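Local coordinates for hypothetical methylmalonyl-CoA decarboxylase alpha subunit (PDB 1X0U), which is of unproven function but belongs to the carboxyl transferase family of the ClpP/crotonase superfamily and assembles from six copies of its chain, at residues A[18-21]-A[22-25]; A[29-32]-A[33-37]; A[8-11]-A[12-15]; A[105-108]-A[109-113]; A[114-117]-A[118-122]. All coordinates share one frame; numbering follows the deposited sequence.

Contact 1 of 5, residues A[18-21]-A[22-25]; sequences LKEK and AYKG
Tyr23 N bonds back to Lys19 O (2.8 Å, N-H...O 156°) and Ala22 N to Leu18 O in ordinary i to i+4 fashion, while the turn then tightens through a weak bond from Lys24 N to Lys21 O (3.3 Å), near the C-terminal end of helix 8-23. Gly25 leaves helical geometry with positive phi.

The side chain to look at is Tyr23. With chi1 at -61° its CG sits beside its own backbone N, and the ring folds back along the preceding turn instead of reaching away from it. Lys19 O therefore lies over one face, 3.0 Å above the ring plane and displaced toward the rim; the same oxygen that takes the backbone N-H is covered by the phenol. Two side chains run alongside, pointing the same way as the ring. The extended methylene chain of Lys19 passes the hydroxyl, its CD 3.6 Å from Tyr23 OH. Glu20, bent at chi2, turns its carboxylate toward the ring, OE2 lying 3.6 Å from Tyr23 CE2; the planes are 17° apart, but OE2 comes in obliquely and the two are not stacked, so the contact is van der Waals only.

The ammonium group of Lys19 is used elsewhere: it makes a salt bridge to Asp487 and a hydrogen bond to Val488 O, both of the second subunit. Within the chain, Leu18, Lys21 and Ala22 rest on Tyr77 and Lys19 on Phe61, both in the loop between strands 56-57 and 81-88.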
loop_
_atom_site.group_PDB
_atom_site.type_symbol
_atom_site.label_atom_id
_atom_site.label_comp_id
_atom_site.label_asym_id
_atom_site.label_seq_id
_atom_site.Cartn_x
_atom_site.Cartn_y
_atom_site.Cartn_z
ATOM N N LEU A 18 1.055 -48.189 -18.722
ATOM C CA LEU A 18 -0.107 -47.331 -18.501
ATOM C C LEU A 18 0.054 -45.978 -19.187
ATOM O O LEU A 18 -0.884 -45.474 -19.809
ATOM C CB LEU A 18 -0.360 -47.122 -17.002
ATOM C CG LEU A 18 -0.866 -48.319 -16.184
ATOM C CD1 LEU A 18 -1.231 -47.843 -14.785
ATOM C CD2 LEU A 18 -2.086 -48.953 -16.860
ATOM N N LYS A 19 1.243 -45.388 -19.064
ATOM C CA LYS A 19 1.512 -44.103 -19.691
ATOM C C LYS A 19 1.447 -44.209 -21.210
ATOM O O LYS A 19 0.875 -43.346 -21.876
ATOM C CB LYS A 19 2.874 -43.569 -19.253
ATOM C CG LYS A 19 2.808 -42.840 -17.928
ATOM C CD LYS A 19 4.136 -42.252 -17.535
ATOM C CE LYS A 19 3.980 -41.387 -16.291
ATOM N NZ LYS A 19 5.272 -40.764 -15.900
ATOM N N GLU A 20 2.030 -45.273 -21.751
ATOM C CA GLU A 20 2.008 -45.499 -23.188
ATOM C C GLU A 20 0.550 -45.647 -23.628
ATOM O O GLU A 20 0.189 -45.292 -24.745
ATOM C CB GLU A 20 2.818 -46.753 -23.533
ATOM C CG GLU A 20 4.346 -46.536 -23.660
ATOM C CD GLU A 20 4.986 -45.819 -22.462
ATOM O OE1 GLU A 20 6.046 -46.279 -21.973
ATOM O OE2 GLU A 20 4.443 -44.786 -22.013
ATOM N N LYS A 21 -0.288 -46.159 -22.731
ATOM C CA LYS A 21 -1.712 -46.319 -23.011
ATOM C C LYS A 21 -2.386 -44.944 -22.996
ATOM O O LYS A 21 -3.205 -44.624 -23.856
ATOM C CB LYS A 21 -2.359 -47.205 -21.946
ATOM C CG LYS A 21 -3.881 -47.263 -22.007
ATOM C CD LYS A 21 -4.450 -47.977 -20.784
ATOM C CE LYS A 21 -5.972 -47.936 -20.761
ATOM N NZ LYS A 21 -6.567 -48.681 -21.906
ATOM N N ALA A 22 -2.036 -44.139 -22.001
ATOM C CA ALA A 22 -2.605 -42.803 -21.857
ATOM C C ALA A 22 -2.227 -41.916 -23.037
ATOM O O ALA A 22 -3.051 -41.140 -23.527
ATOM C CB ALA A 22 -2.133 -42.168 -20.544
ATOM N N TYR A 23 -0.990 -42.049 -23.506
ATOM C CA TYR A 23 -0.524 -41.232 -24.619
ATOM C C TYR A 23 -1.298 -41.455 -25.915
ATOM O O TYR A 23 -1.499 -40.516 -26.676
ATOM C CB TYR A 23 0.979 -41.448 -24.853
ATOM C CG TYR A 23 1.833 -41.064 -23.662
ATOM C CD1 TYR A 23 1.356 -40.177 -22.694
ATOM C CD2 TYR A 23 3.125 -41.575 -23.507
ATOM C CE1 TYR A 23 2.138 -39.811 -21.600
ATOM C CE2 TYR A 23 3.919 -41.209 -22.418
ATOM C CZ TYR A 23 3.414 -40.330 -21.468
ATOM O OH TYR A 23 4.178 -39.987 -20.380
ATOM N N LYS A 24 -1.749 -42.683 -26.153
ATOM C CA LYS A 24 -2.502 -43.010 -27.369
ATOM C C LYS A 24 -3.846 -42.296 -27.471
ATOM O O LYS A 24 -4.437 -42.230 -28.546
ATOM C CB LYS A 24 -2.741 -44.523 -27.461
ATOM C CG LYS A 24 -1.545 -45.337 -27.939
ATOM C CD LYS A 24 -1.480 -45.382 -29.463
ATOM C CE LYS A 24 -0.249 -46.137 -29.966
ATOM N NZ LYS A 24 1.012 -45.341 -29.836
ATOM N N GLY A 25 -4.332 -41.765 -26.358
ATOM C CA GLY A 25 -5.613 -41.086 -26.379
ATOM C C GLY A 25 -6.697 -42.025 -26.875
ATOM O O GLY A 25 -6.862 -43.122 -26.350
#

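Contact 2 of 5, residues A[29-32]-A[33-37]; sequences ERIQ and FQHSK
Ile31 and His35 sit one turn apart on helix 28-35, a short two-turn helix, and their side chains run alongside each other in the same direction.

Backbone bonds come first. Phe33 N, Gln34 N, His35 N and Ser36 N each donate to the carbonyl four residues back, at Glu29, Arg30, Ile31 and Gln32. The straightest is His35 N to Ile31 O, 2.8 Å with an N-H...O angle of 166°. Lys37 N then turns to Gln34 O, three residues back (3.1 Å).

Van der Waals contact is concentrated at the same pair. Ile31 holds CG1 between its backbone N and carbonyl carbon (chi1 85°), with chi2 away from a staggered value. CD1 is modelled 3.2 Å from His35 CE1, too close for a methyl against a ring carbon, and with chi2 unstaggered the exact placing of CD1 is doubtful. Ile31 O lies over one face of the imidazole, 3.4 Å from His35 CG, so the residue meets the ring with both its carbonyl and its methyl end.

Side-chain polar bonds reach beyond the helix. His35 NE2 is hydrogen-bonded to Glu44 OE1, which would fix the turn of the ring that packs on Ile31. The buried amide of Gln34 is gripped on both ends: NE2 pairs with Asp134 and with Leu40 O, and OE1 with Lys39 NZ. Nearer home, the hydroxyl of Ser36 folds back on the helix, OG donating to Phe33 O at 2.7 Å and approaching that oxygen well off the carbonyl axis, at a C=O...OG angle of 112°.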
loop_
_atom_site.group_PDB
_atom_site.type_symbol
_atom_site.label_atom_id
_atom_site.label_comp_id
_atom_site.label_asym_id
_atom_site.label_seq_id
_atom_site.Cartn_x
_atom_site.Cartn_y
_atom_site.Cartn_z
ATOM N N GLU A 29 -6.277 -45.845 -34.450
ATOM C CA GLU A 29 -7.257 -45.680 -35.513
ATOM C C GLU A 29 -7.758 -44.244 -35.567
ATOM O O GLU A 29 -7.820 -43.641 -36.635
ATOM C CB GLU A 29 -8.416 -46.647 -35.292
ATOM C CG GLU A 29 -9.656 -46.375 -36.110
ATOM C CD GLU A 29 -10.678 -47.486 -35.954
ATOM O OE1 GLU A 29 -11.815 -47.333 -36.452
ATOM O OE2 GLU A 29 -10.336 -48.519 -35.336
ATOM N N ARG A 30 -8.101 -43.687 -34.413
ATOM C CA ARG A 30 -8.583 -42.318 -34.381
ATOM C C ARG A 30 -7.491 -41.296 -34.694
ATOM O O ARG A 30 -7.760 -40.296 -35.360
ATOM C CB ARG A 30 -9.239 -41.993 -33.033
ATOM C CG ARG A 30 -10.600 -42.668 -32.834
ATOM C CD ARG A 30 -11.469 -41.900 -31.846
ATOM N NE ARG A 30 -12.785 -42.510 -31.657
ATOM C CZ ARG A 30 -13.044 -43.494 -30.799
ATOM N NH1 ARG A 30 -12.079 -43.992 -30.034
ATOM N NH2 ARG A 30 -14.276 -43.977 -30.700
ATOM N N ILE A 31 -6.261 -41.532 -34.246
ATOM C CA ILE A 31 -5.221 -40.556 -34.544
ATOM C C ILE A 31 -4.940 -40.560 -36.052
ATOM O O ILE A 31 -4.706 -39.510 -36.637
ATOM C CB ILE A 31 -3.905 -40.793 -33.722
ATOM C CG1 ILE A 31 -3.012 -41.814 -34.403
ATOM C CG2 ILE A 31 -4.231 -41.221 -32.303
ATOM C CD1 ILE A 31 -1.971 -41.176 -35.303
ATOM N N GLN A 32 -4.988 -41.731 -36.681
ATOM C CA GLN A 32 -4.756 -41.820 -38.125
ATOM C C GLN A 32 -5.873 -41.041 -38.809
ATOM O O GLN A 32 -5.673 -40.400 -39.833
ATOM C CB GLN A 32 -4.789 -43.275 -38.601
ATOM C CG GLN A 32 -4.327 -43.431 -40.035
ATOM C CD GLN A 32 -4.656 -44.786 -40.631
ATOM O OE1 GLN A 32 -5.824 -45.188 -40.687
ATOM N NE2 GLN A 32 -3.627 -45.495 -41.089
ATOM N N PHE A 33 -7.057 -41.104 -38.216
ATOM C CA PHE A 33 -8.214 -40.397 -38.730
ATOM C C PHE A 33 -7.999 -38.878 -38.612
ATOM O O PHE A 33 -8.394 -38.107 -39.499
ATOM C CB PHE A 33 -9.446 -40.826 -37.940
ATOM C CG PHE A 33 -10.678 -40.076 -38.299
ATOM C CD1 PHE A 33 -11.170 -40.108 -39.597
ATOM C CD2 PHE A 33 -11.355 -39.331 -37.340
ATOM C CE1 PHE A 33 -12.320 -39.418 -39.934
ATOM C CE2 PHE A 33 -12.514 -38.635 -37.669
ATOM C CZ PHE A 33 -12.997 -38.679 -38.973
ATOM N N GLN A 34 -7.380 -38.461 -37.508
ATOM C CA GLN A 34 -7.081 -37.056 -37.275
ATOM C C GLN A 34 -6.095 -36.639 -38.360
ATOM O O GLN A 34 -6.250 -35.611 -39.014
ATOM C CB GLN A 34 -6.433 -36.872 -35.898
ATOM C CG GLN A 34 -5.959 -35.448 -35.638
ATOM C CD GLN A 34 -6.999 -34.581 -34.957
ATOM O OE1 GLN A 34 -8.189 -34.636 -35.274
ATOM N NE2 GLN A 34 -6.545 -33.766 -34.014
ATOM N N HIS A 35 -5.078 -37.467 -38.544
ATOM C CA HIS A 35 -4.052 -37.231 -39.544
ATOM C C HIS A 35 -4.598 -37.168 -40.965
ATOM O O HIS A 35 -4.133 -36.371 -41.772
ATOM C CB HIS A 35 -2.987 -38.325 -39.448
ATOM C CG HIS A 35 -2.051 -38.150 -38.294
ATOM N ND1 HIS A 35 -1.272 -39.176 -37.801
ATOM C CD2 HIS A 35 -1.747 -37.059 -37.551
ATOM C CE1 HIS A 35 -0.530 -38.724 -36.805
ATOM N NE2 HIS A 35 -0.799 -37.443 -36.633
ATOM N N SER A 36 -5.591 -37.997 -41.271
ATOM C CA SER A 36 -6.149 -38.025 -42.619
ATOM C C SER A 36 -6.911 -36.750 -42.990
ATOM O O SER A 36 -7.245 -36.535 -44.154
ATOM C CB SER A 36 -7.047 -39.256 -42.794
ATOM O OG SER A 36 -8.169 -39.207 -41.925
ATOM N N LYS A 37 -7.173 -35.904 -41.996
ATOM C CA LYS A 37 -7.871 -34.636 -42.217
ATOM C C LYS A 37 -6.851 -33.522 -42.430
ATOM O O LYS A 37 -7.195 -32.425 -42.866
ATOM C CB LYS A 37 -8.735 -34.274 -41.004
ATOM C CG LYS A 37 -9.948 -35.168 -40.768
ATOM C CD LYS A 37 -10.654 -34.777 -39.462
ATOM C CE LYS A 37 -11.952 -35.547 -39.256
ATOM N NZ LYS A 37 -12.582 -35.223 -37.943
#

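Contact 3 of 5, residues A[8-11]-A[12-15]; sequences VEKL and IEEL
Val8 and Ile12 lie one turn apart at the start of helix 8-23, the N-terminal helix, which packs against the second subunit: Asn283 of that subunit bonds Val8 N, and its Tyr477 lies against Glu14 and Leu15.

Of the backbone bonds, Ile12 N to Val8 O is short (2.9 Å) and runs nearly along the C=O axis. Glu14 N and Leu15 N repeat the pattern to Lys10 O and Leu11 O, whereas Glu13 N to Glu9 O is weak.

Apolar contact is modest. Val8 CG2 and Ile12 CG2 approach to 4.4 Å. Ile12 is closer to backbone than to side chain: its chi1 of 62° places CG1 between backbone N and carbonyl carbon, pushing it against Glu9 O at 3.0 Å.

Lysine meets carboxylate with a carbon and not with its ammonium group. The chain of Lys10 bends at three successive torsions and crosses Glu13 at about a right angle, so that Lys10 CE is 3.5 Å from Glu13 OE1 while the ammonium group turns past; NZ remains 4.7 Å from that oxygen, and any attraction is through space.

A water ties carbonyl and carboxylate together. Leu11 O, already the acceptor for Leu15 N, accepts a second hydrogen bond, from the water, whose other hydrogen goes to Glu14 OE2 at 2.6 Å.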
loop_
_atom_site.group_PDB
_atom_site.type_symbol
_atom_site.label_atom_id
_atom_site.label_comp_id
_atom_site.label_asym_id
_atom_site.label_seq_id
_atom_site.Cartn_x
_atom_site.Cartn_y
_atom_site.Cartn_z
ATOM N N VAL A 8 8.958 -54.141 -7.205
ATOM C CA VAL A 8 8.966 -52.763 -7.681
ATOM C C VAL A 8 9.328 -52.728 -9.167
ATOM O O VAL A 8 8.787 -51.926 -9.929
ATOM C CB VAL A 8 9.987 -51.908 -6.871
ATOM C CG1 VAL A 8 11.362 -52.554 -6.909
ATOM C CG2 VAL A 8 10.053 -50.495 -7.427
ATOM N N GLU A 9 10.243 -53.606 -9.569
ATOM C CA GLU A 9 10.672 -53.692 -10.960
ATOM C C GLU A 9 9.454 -53.892 -11.860
ATOM O O GLU A 9 9.352 -53.294 -12.933
ATOM C CB GLU A 9 11.655 -54.855 -11.148
ATOM C CG GLU A 9 12.992 -54.690 -10.419
ATOM C CD GLU A 9 12.891 -54.835 -8.897
ATOM O OE1 GLU A 9 13.912 -54.588 -8.216
ATOM O OE2 GLU A 9 11.808 -55.199 -8.384
ATOM N N LYS A 10 8.530 -54.741 -11.415
ATOM C CA LYS A 10 7.307 -55.016 -12.161
ATOM C C LYS A 10 6.385 -53.801 -12.081
ATOM O O LYS A 10 5.632 -53.513 -13.016
ATOM C CB LYS A 10 6.606 -56.244 -11.573
ATOM C CG LYS A 10 5.256 -56.600 -12.196
ATOM C CD LYS A 10 5.387 -57.262 -13.573
ATOM C CE LYS A 10 5.390 -56.247 -14.713
ATOM N NZ LYS A 10 4.096 -55.509 -14.834
ATOM N N LEU A 11 6.453 -53.088 -10.961
ATOM C CA LEU A 11 5.621 -51.910 -10.766
ATOM C C LEU A 11 5.950 -50.808 -11.766
ATOM O O LEU A 11 5.043 -50.197 -12.336
ATOM C CB LEU A 11 5.771 -51.385 -9.336
ATOM C CG LEU A 11 5.143 -52.264 -8.253
ATOM C CD1 LEU A 11 5.398 -51.651 -6.887
ATOM C CD2 LEU A 11 3.649 -52.402 -8.508
ATOM N N ILE A 12 7.239 -50.557 -11.985
ATOM C CA ILE A 12 7.634 -49.528 -12.936
ATOM C C ILE A 12 7.263 -49.960 -14.359
ATOM O O ILE A 12 6.804 -49.142 -15.158
ATOM C CB ILE A 12 9.155 -49.191 -12.837
ATOM C CG1 ILE A 12 10.006 -50.408 -13.181
ATOM C CG2 ILE A 12 9.492 -48.720 -11.426
ATOM C CD1 ILE A 12 11.511 -50.127 -13.169
ATOM N N GLU A 13 7.431 -51.242 -14.682
ATOM C CA GLU A 13 7.058 -51.701 -16.018
ATOM C C GLU A 13 5.560 -51.461 -16.225
ATOM O O GLU A 13 5.138 -51.067 -17.317
ATOM C CB GLU A 13 7.396 -53.188 -16.224
ATOM C CG GLU A 13 8.889 -53.488 -16.367
ATOM C CD GLU A 13 9.176 -54.956 -16.702
ATOM O OE1 GLU A 13 8.665 -55.856 -15.994
ATOM O OE2 GLU A 13 9.926 -55.210 -17.673
ATOM N N GLU A 14 4.756 -51.679 -15.183
ATOM C CA GLU A 14 3.315 -51.445 -15.302
ATOM C C GLU A 14 3.044 -49.962 -15.589
ATOM O O GLU A 14 2.168 -49.623 -16.388
ATOM C CB GLU A 14 2.571 -51.825 -14.023
ATOM C CG GLU A 14 1.070 -51.572 -14.128
ATOM C CD GLU A 14 0.352 -51.500 -12.783
ATOM O OE1 GLU A 14 -0.901 -51.571 -12.784
ATOM O OE2 GLU A 14 1.025 -51.359 -11.734
ATOM N N LEU A 15 3.788 -49.087 -14.917
ATOM C CA LEU A 15 3.629 -47.646 -15.108
ATOM C C LEU A 15 3.901 -47.276 -16.565
ATOM O O LEU A 15 3.102 -46.579 -17.200
ATOM C CB LEU A 15 4.588 -46.871 -14.198
ATOM C CG LEU A 15 4.731 -45.367 -14.490
ATOM C CD1 LEU A 15 3.365 -44.692 -14.457
ATOM C CD2 LEU A 15 5.665 -44.734 -13.470
HETATM O O HOH W 1 2.754 -49.525 -11.101
#

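Contact 4 of 5, residues A[105-108]-A[109-113]; sequences GSLG and ETHAN
Ala112 N donates to Gly108 O at 2.7 Å, with an N-H...O angle of 154°, closing the first turn of helix 109-125. Gly108 is the N-cap residue and has no side chain to cap with; the N-H of the next residue, Glu109, is taken by Glu142 OE1.

Against this turn lies the ring of His111. CG anti to the backbone N (chi1 176°) sends the imidazole back beneath the incoming loop, where Leu107 CA sits squarely over one face in a CH-pi contact, 4.0 Å from the centroid and 7° off the normal. Leu107 crosses the histidine at about a right angle, bringing CD1 to 3.7 Å from His111 CD2, while its other methyl, CD2, packs on Ala112 CB at 4.1 Å. Ser106 O comes within 3.0 Å of His111 ND1, but too far off the N-H direction to bond. Instead ND1 pairs with Asp79 O and NE2 with Gln98 NE2, consistent with a neutral ring protonated on ND1. Both ring nitrogens are thus satisfied in a buried place, which should hold the ring's rotation.

This is the loop-to-helix junction after strand 91-98 in a beta-alpha-beta crossover of the crotonase-like fold.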
loop_
_atom_site.group_PDB
_atom_site.type_symbol
_atom_site.label_atom_id
_atom_site.label_comp_id
_atom_site.label_asym_id
_atom_site.label_seq_id
_atom_site.Cartn_x
_atom_site.Cartn_y
_atom_site.Cartn_z
ATOM N N GLY A 105 -12.868 -34.365 -28.236
ATOM C CA GLY A 105 -12.261 -33.297 -27.457
ATOM C C GLY A 105 -13.253 -32.513 -26.611
ATOM O O GLY A 105 -12.938 -31.426 -26.142
ATOM N N SER A 106 -14.447 -33.063 -26.403
ATOM C CA SER A 106 -15.485 -32.400 -25.619
ATOM C C SER A 106 -14.989 -31.929 -24.251
ATOM O O SER A 106 -14.069 -32.511 -23.677
ATOM C CB SER A 106 -16.695 -33.324 -25.450
ATOM O OG SER A 106 -16.340 -34.538 -24.813
ATOM N N LEU A 107 -15.612 -30.874 -23.732
ATOM C CA LEU A 107 -15.206 -30.308 -22.449
ATOM C C LEU A 107 -15.830 -30.999 -21.234
ATOM O O LEU A 107 -16.945 -30.668 -20.827
ATOM C CB LEU A 107 -15.544 -28.815 -22.398
ATOM C CG LEU A 107 -14.801 -28.067 -21.290
ATOM C CD1 LEU A 107 -13.609 -27.352 -21.908
ATOM C CD2 LEU A 107 -15.715 -27.064 -20.605
ATOM N N GLY A 108 -15.106 -31.950 -20.654
ATOM C CA GLY A 108 -15.616 -32.643 -19.483
ATOM C C GLY A 108 -15.326 -31.832 -18.228
ATOM O O GLY A 108 -14.499 -30.909 -18.261
ATOM N N GLU A 109 -16.005 -32.157 -17.127
ATOM C CA GLU A 109 -15.786 -31.449 -15.870
ATOM C C GLU A 109 -14.322 -31.582 -15.454
ATOM O O GLU A 109 -13.676 -30.594 -15.123
ATOM C CB GLU A 109 -16.685 -32.013 -14.759
ATOM C CG GLU A 109 -16.680 -31.176 -13.472
ATOM C CD GLU A 109 -17.348 -31.890 -12.301
ATOM O OE1 GLU A 109 -17.522 -31.266 -11.232
ATOM O OE2 GLU A 109 -17.692 -33.082 -12.447
ATOM N N THR A 110 -13.805 -32.806 -15.465
ATOM C CA THR A 110 -12.410 -33.055 -15.098
ATOM C C THR A 110 -11.502 -32.402 -16.146
ATOM O O THR A 110 -10.425 -31.895 -15.827
ATOM C CB THR A 110 -12.114 -34.571 -15.033
ATOM O OG1 THR A 110 -12.979 -35.176 -14.065
ATOM C CG2 THR A 110 -10.659 -34.829 -14.638
ATOM N N HIS A 111 -11.966 -32.426 -17.392
ATOM C CA HIS A 111 -11.264 -31.835 -18.536
ATOM C C HIS A 111 -11.085 -30.335 -18.266
ATOM O O HIS A 111 -9.997 -29.789 -18.428
ATOM C CB HIS A 111 -12.101 -32.082 -19.800
ATOM C CG HIS A 111 -11.563 -31.455 -21.049
ATOM N ND1 HIS A 111 -11.464 -32.150 -22.235
ATOM C CD2 HIS A 111 -11.216 -30.176 -21.333
ATOM C CE1 HIS A 111 -11.086 -31.327 -23.197
ATOM N NE2 HIS A 111 -10.929 -30.123 -22.676
ATOM N N ALA A 112 -12.157 -29.688 -17.829
ATOM C CA ALA A 112 -12.116 -28.266 -17.514
ATOM C C ALA A 112 -11.176 -27.957 -16.346
ATOM O O ALA A 112 -10.345 -27.048 -16.435
ATOM C CB ALA A 112 -13.516 -27.761 -17.206
ATOM N N ASN A 113 -11.295 -28.705 -15.254
ATOM C CA ASN A 113 -10.437 -28.455 -14.094
ATOM C C ASN A 113 -8.941 -28.584 -14.387
ATOM O O ASN A 113 -8.125 -27.911 -13.751
ATOM C CB ASN A 113 -10.833 -29.362 -12.923
ATOM C CG ASN A 113 -12.265 -29.121 -12.473
ATOM O OD1 ASN A 113 -12.745 -27.989 -12.503
ATOM N ND2 ASN A 113 -12.951 -30.180 -12.051
#

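Contact 5 of 5, residues A[114-117]-A[118-122]; sequences KIVR and AYELA
Helix 109-125 is the crossover helix between parallel strands 91-98 and 129-133, and in its middle Arg117 meets both Glu120 and Leu121. Regular i to i+4 bonds run through it, among them Glu120 N to Val116 O at 2.9 Å.

Arg117 bends at chi2 and chi3, bringing its guanidinium toward the next turn. Glu120 OE1 stands above one face of that group, 3.8 Å from Arg117 NE, with the carboxylate plane turned 77° from it. This is a long salt bridge of charges alone, since no N-H points at the oxygen. The aliphatic part of Arg117 crosses Leu121, its CD 4.0 Å from Leu121 CD1. Glu120 also lies close over the backbone, its CG 3.2 Å from Val116 O.

Around the helix, Ile115 and Tyr119 run side by side; Ile115 CG2 meets the ring at its edge, in plane, 3.9 Å from Tyr119 CD1. Both rest on Tyr96 of strand 91-98; Tyr119, Val116 and Glu120 touch Met156 of helix 144-160. Arg117 and Leu121 also pack on the second subunit, at Asp425 and Met504.

A helix laid on its sheet by one flank and on the next helix by another is the usual build of an alpha/beta crossover.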
loop_
_atom_site.group_PDB
_atom_site.type_symbol
_atom_site.label_atom_id
_atom_site.label_comp_id
_atom_site.label_asym_id
_atom_site.label_seq_id
_atom_site.Cartn_x
_atom_site.Cartn_y
_atom_site.Cartn_z
ATOM N N LYS A 114 -8.570 -29.443 -15.335
ATOM C CA LYS A 114 -7.157 -29.573 -15.689
ATOM C C LYS A 114 -6.694 -28.267 -16.338
ATOM O O LYS A 114 -5.603 -27.772 -16.064
ATOM C CB LYS A 114 -6.938 -30.730 -16.658
ATOM C CG LYS A 114 -7.186 -32.112 -16.044
ATOM C CD LYS A 114 -6.881 -33.224 -17.040
ATOM C CE LYS A 114 -5.389 -33.263 -17.376
ATOM N NZ LYS A 114 -5.072 -34.267 -18.439
ATOM N N ILE A 115 -7.537 -27.708 -17.199
ATOM C CA ILE A 115 -7.212 -26.454 -17.856
ATOM C C ILE A 115 -7.149 -25.342 -16.802
ATOM O O ILE A 115 -6.218 -24.541 -16.792
ATOM C CB ILE A 115 -8.266 -26.103 -18.937
ATOM C CG1 ILE A 115 -8.210 -27.134 -20.065
ATOM C CG2 ILE A 115 -8.009 -24.705 -19.505
ATOM C CD1 ILE A 115 -9.125 -26.802 -21.246
ATOM N N VAL A 116 -8.139 -25.314 -15.915
ATOM C CA VAL A 116 -8.220 -24.315 -14.845
ATOM C C VAL A 116 -6.959 -24.374 -13.988
ATOM O O VAL A 116 -6.391 -23.337 -13.633
ATOM C CB VAL A 116 -9.472 -24.566 -13.940
ATOM C CG1 VAL A 116 -9.389 -23.744 -12.648
ATOM C CG2 VAL A 116 -10.742 -24.204 -14.695
ATOM N N ARG A 117 -6.528 -25.592 -13.661
ATOM C CA ARG A 117 -5.338 -25.798 -12.843
ATOM C C ARG A 117 -4.086 -25.257 -13.531
ATOM O O ARG A 117 -3.187 -24.740 -12.871
ATOM C CB ARG A 117 -5.189 -27.291 -12.518
ATOM C CG ARG A 117 -3.802 -27.743 -12.079
ATOM C CD ARG A 117 -3.293 -27.056 -10.824
ATOM N NE ARG A 117 -4.062 -27.388 -9.633
ATOM C CZ ARG A 117 -3.660 -27.115 -8.394
ATOM N NH1 ARG A 117 -2.494 -26.511 -8.204
ATOM N NH2 ARG A 117 -4.424 -27.437 -7.349
ATOM N N ALA A 118 -4.031 -25.377 -14.856
ATOM C CA ALA A 118 -2.894 -24.871 -15.618
ATOM C C ALA A 118 -2.889 -23.356 -15.493
ATOM O O ALA A 118 -1.854 -22.753 -15.229
ATOM C CB ALA A 118 -3.012 -25.275 -17.085
ATOM N N TYR A 119 -4.057 -22.746 -15.689
ATOM C CA TYR A 119 -4.185 -21.299 -15.579
ATOM C C TYR A 119 -3.847 -20.798 -14.181
ATOM O O TYR A 119 -3.285 -19.712 -14.037
ATOM C CB TYR A 119 -5.598 -20.842 -15.929
ATOM C CG TYR A 119 -5.795 -20.487 -17.381
ATOM C CD1 TYR A 119 -6.384 -21.387 -18.261
ATOM C CD2 TYR A 119 -5.403 -19.240 -17.875
ATOM C CE1 TYR A 119 -6.586 -21.059 -19.600
ATOM C CE2 TYR A 119 -5.599 -18.900 -19.215
ATOM C CZ TYR A 119 -6.195 -19.816 -20.072
ATOM O OH TYR A 119 -6.421 -19.497 -21.392
ATOM N N GLU A 120 -4.195 -21.574 -13.151
ATOM C CA GLU A 120 -3.906 -21.157 -11.775
ATOM C C GLU A 120 -2.404 -21.162 -11.546
ATOM O O GLU A 120 -1.874 -20.316 -10.845
ATOM C CB GLU A 120 -4.559 -22.094 -10.747
ATOM C CG GLU A 120 -6.088 -22.123 -10.721
ATOM C CD GLU A 120 -6.620 -23.045 -9.618
ATOM O OE1 GLU A 120 -5.942 -24.047 -9.303
ATOM O OE2 GLU A 120 -7.710 -22.777 -9.075
ATOM N N LEU A 121 -1.719 -22.139 -12.117
ATOM C CA LEU A 121 -0.279 -22.209 -11.948
ATOM C C LEU A 121 0.402 -21.086 -12.735
ATOM O O LEU A 121 1.286 -20.401 -12.219
ATOM C CB LEU A 121 0.244 -23.570 -12.402
ATOM C CG LEU A 121 0.003 -24.736 -11.439
ATOM C CD1 LEU A 121 0.397 -26.056 -12.083
ATOM C CD2 LEU A 121 0.809 -24.498 -10.166
ATOM N N ALA A 122 -0.025 -20.896 -13.976
ATOM C CA ALA A 122 0.565 -19.863 -14.814
ATOM C C ALA A 122 0.346 -18.492 -14.186
ATOM O O ALA A 122 1.171 -17.594 -14.328
ATOM C CB ALA A 122 -0.042 -19.912 -16.224
#

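Contacts 3 and 1 are successive parts of helix 8-23, their centres about 15 Å apart, and both touch the second subunit. The chain then turns into helix 28-35, where contact 2 lies about 17 Å from contact 1, centre to centre; the two meet where Lys24 O packs on Ile31 CG2 at 3.9 Å. Contacts 4 and 5 share helix 109-125, about 13 Å between centres, contact 4 starting it and contact 5 carrying it along strand 91-98. These buried contacts do not touch the N-terminal ones: nearest atoms of contacts 2 and 4 are about 8 Å apart, and of contacts 1 and 5 about 9 Å. Contact 5 also reaches the second subunit.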